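PDB 3VZI: crispr-associated protein Cas5, dvulg subtype from Xanthomonas oryzae pv. oryzae, which probably acts as a Cas5d endoribonuclease that processes CRISPR RNA in the bacterial CRISPR immune system, and may also bind DNA. Local coordinates for residues 49-54 with 120-125. Numbering follows the deposited sequence.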
loop_
_atom_site.group_PDB
_atom_site.type_symbol
_atom_site.label_atom_id
_atom_site.label_comp_id
_atom_site.label_asym_id
_atom_site.label_seq_id
_atom_site.Cartn_x
_atom_site.Cartn_y
_atom_site.Cartn_z
ATOM N N PRO A 49 10.859 -17.423 -4.692
ATOM C CA PRO A 49 11.980 -16.825 -5.442
ATOM C C PRO A 49 11.809 -16.942 -6.972
ATOM O O PRO A 49 12.213 -16.027 -7.698
ATOM C CB PRO A 49 13.193 -17.626 -4.939
ATOM C CG PRO A 49 12.823 -18.017 -3.545
ATOM C CD PRO A 49 11.334 -18.255 -3.560
ATOM N N ALA A 50 11.191 -18.041 -7.442
ATOM C CA ALA A 50 10.901 -18.290 -8.876
ATOM C C ALA A 50 10.157 -17.169 -9.590
ATOM O O ALA A 50 10.114 -17.142 -10.837
ATOM C CB ALA A 50 10.086 -19.556 -9.023
ATOM N N ILE A 51 9.508 -16.289 -8.822
ATOM C CA ILE A 51 8.588 -15.349 -9.452
ATOM C C ILE A 51 8.810 -13.932 -8.979
ATOM O O ILE A 51 9.361 -13.698 -7.883
ATOM C CB ILE A 51 7.084 -15.786 -9.423
ATOM C CG1 ILE A 51 6.504 -15.864 -8.018
ATOM C CG2 ILE A 51 6.860 -17.114 -10.169
ATOM C CD1 ILE A 51 5.009 -15.675 -8.015
ATOM N N ARG A 52 8.407 -12.998 -9.836
ATOM C CA ARG A 52 8.562 -11.582 -9.603
ATOM C C ARG A 52 7.242 -10.940 -9.963
ATOM O O ARG A 52 6.835 -10.921 -11.124
ATOM C CB ARG A 52 9.698 -11.012 -10.460
ATOM C CG ARG A 52 10.070 -9.572 -10.123
ATOM C CD ARG A 52 10.794 -8.848 -11.249
ATOM N NE ARG A 52 11.482 -7.664 -10.717
ATOM C CZ ARG A 52 12.216 -6.793 -11.425
ATOM N NH1 ARG A 52 12.368 -6.942 -12.738
ATOM N NH2 ARG A 52 12.802 -5.757 -10.816
ATOM N N TRP A 53 6.550 -10.426 -8.962
ATOM C CA TRP A 53 5.317 -9.691 -9.216
ATOM C C TRP A 53 5.590 -8.346 -9.760
ATOM O O TRP A 53 6.352 -7.586 -9.164
ATOM C CB TRP A 53 4.552 -9.528 -7.930
ATOM C CG TRP A 53 3.742 -10.737 -7.638
ATOM C CD1 TRP A 53 3.953 -11.665 -6.661
ATOM C CD2 TRP A 53 2.571 -11.202 -8.377
ATOM N NE1 TRP A 53 2.998 -12.635 -6.710
ATOM C CE2 TRP A 53 2.141 -12.418 -7.722
ATOM C CE3 TRP A 53 1.863 -10.738 -9.468
ATOM C CZ2 TRP A 53 1.054 -13.135 -8.149
ATOM C CZ3 TRP A 53 0.758 -11.469 -9.895
ATOM C CH2 TRP A 53 0.365 -12.641 -9.248
ATOM N N VAL A 54 4.977 -8.031 -10.892
ATOM C CA VAL A 54 5.059 -6.684 -11.459
ATOM C C VAL A 54 3.677 -6.058 -11.505
ATOM O O VAL A 54 2.781 -6.621 -12.126
ATOM C CB VAL A 54 5.713 -6.693 -12.860
ATOM C CG1 VAL A 54 5.339 -5.465 -13.665
ATOM C CG2 VAL A 54 7.229 -6.788 -12.742
ATOM N N ALA A 120 -1.792 -6.732 -12.179
ATOM C CA ALA A 120 -0.403 -7.106 -12.122
ATOM C C ALA A 120 -0.193 -8.383 -12.890
ATOM O O ALA A 120 -1.148 -9.028 -13.291
ATOM C CB ALA A 120 -0.023 -7.335 -10.680
ATOM N N HIS A 121 1.066 -8.763 -13.058
ATOM C CA HIS A 121 1.429 -10.082 -13.539
ATOM C C HIS A 121 2.750 -10.415 -12.902
ATOM O O HIS A 121 3.363 -9.542 -12.276
ATOM C CB HIS A 121 1.536 -10.108 -15.068
ATOM C CG HIS A 121 2.599 -9.208 -15.614
ATOM N ND1 HIS A 121 2.369 -7.901 -15.904
ATOM C CD2 HIS A 121 3.939 -9.455 -15.915
ATOM C CE1 HIS A 121 3.521 -7.337 -16.356
ATOM N NE2 HIS A 121 4.482 -8.292 -16.361
ATOM N N PHE A 122 3.201 -11.667 -13.030
ATOM C CA PHE A 122 4.579 -11.999 -12.639
ATOM C C PHE A 122 5.421 -12.442 -13.806
ATOM O O PHE A 122 4.897 -12.952 -14.805
ATOM C CB PHE A 122 4.638 -13.066 -11.540
ATOM C CG PHE A 122 3.979 -14.378 -11.905
ATOM C CD1 PHE A 122 2.636 -14.608 -11.591
ATOM C CD2 PHE A 122 4.718 -15.401 -12.509
ATOM C CE1 PHE A 122 2.046 -15.817 -11.895
ATOM C CE2 PHE A 122 4.130 -16.610 -12.805
ATOM C CZ PHE A 122 2.793 -16.817 -12.507
ATOM N N GLU A 123 6.725 -12.243 -13.667
ATOM C CA GLU A 123 7.707 -12.780 -14.599
ATOM C C GLU A 123 8.509 -13.843 -13.842
ATOM O O GLU A 123 8.796 -13.669 -12.647
ATOM C CB GLU A 123 8.620 -11.667 -15.146
ATOM C CG GLU A 123 7.935 -10.709 -16.126
ATOM C CD GLU A 123 8.581 -9.304 -16.207
ATOM O OE1 GLU A 123 7.865 -8.283 -16.029
ATOM O OE2 GLU A 123 9.806 -9.208 -16.467
ATOM N N MET A 124 8.828 -14.945 -14.531
ATOM C CA MET A 124 9.744 -15.975 -14.027
ATOM C C MET A 124 11.133 -15.394 -13.852
ATOM O O MET A 124 11.597 -14.656 -14.718
ATOM C CB MET A 124 9.846 -17.158 -15.002
ATOM C CG MET A 124 8.539 -17.873 -15.295
ATOM S SD MET A 124 7.576 -18.202 -13.813
ATOM C CE MET A 124 8.628 -19.425 -13.033
ATOM N N THR A 125 11.790 -15.743 -12.744
ATOM C CA THR A 125 13.124 -15.228 -12.414
ATOM C C THR A 125 14.205 -16.253 -12.766
ATOM O O THR A 125 13.893 -17.386 -13.146
ATOM C CB THR A 125 13.242 -14.824 -10.921
ATOM O OG1 THR A 125 13.344 -15.990 -10.094
ATOM C CG2 THR A 125 12.042 -14.008 -10.483
#
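Trp53 and Phe122 meet across two neighbouring antiparallel strands, 51-60 and 114-124, in the five-stranded sheet whose 4-1-3-2-5 order, with helices 35-45 and 134-146 on one face, is consistent with an RRM-like (ferredoxin-like) domain. They form a non-hydrogen-bonded pair with CA atoms 4.2 Å apart. Their rings make an edge-to-face pair, planes at 78°: Phe122 CD1 lies over a face of the indole, 3.8 Å from Trp53 CH2. With Phe122 CG between its backbone N and carbonyl carbon (chi1 59°), the ring stands between Trp53 and Ile51; its CD2 packs against Ile51 CG2 at 3.6 Å, and Ile51 CD1 lies over one face toward the rim. Met124 SD approaches the edge of the Phe122 ring in its plane. Leu42 and His137, one from each helix, touch this buried layer, and Trp53 NE1 is satisfied by His46 O.

The reverse face, with Arg52, Val54, His121 and Glu123, is partly open to solvent and more polar. Val54 CG1 lies 3.7 Å from His121 CE1, the two side chains side by side. His121 ND1 is bonded to Asp56, NE2 only weakly to Glu123 OE1. The extended Arg52 leads away to a cation-pi contact with Phe196; its NH1 stays 5.1 Å from Glu123 OE2, too far for a salt bridge.

Arg52-Glu123 and Val54-His121 are the hydrogen-bonded pairs (Val54 N-H...O His121, 165°). Past the strand ends, Thr125 OG1 donates to Pro49 O at 2.6 Å.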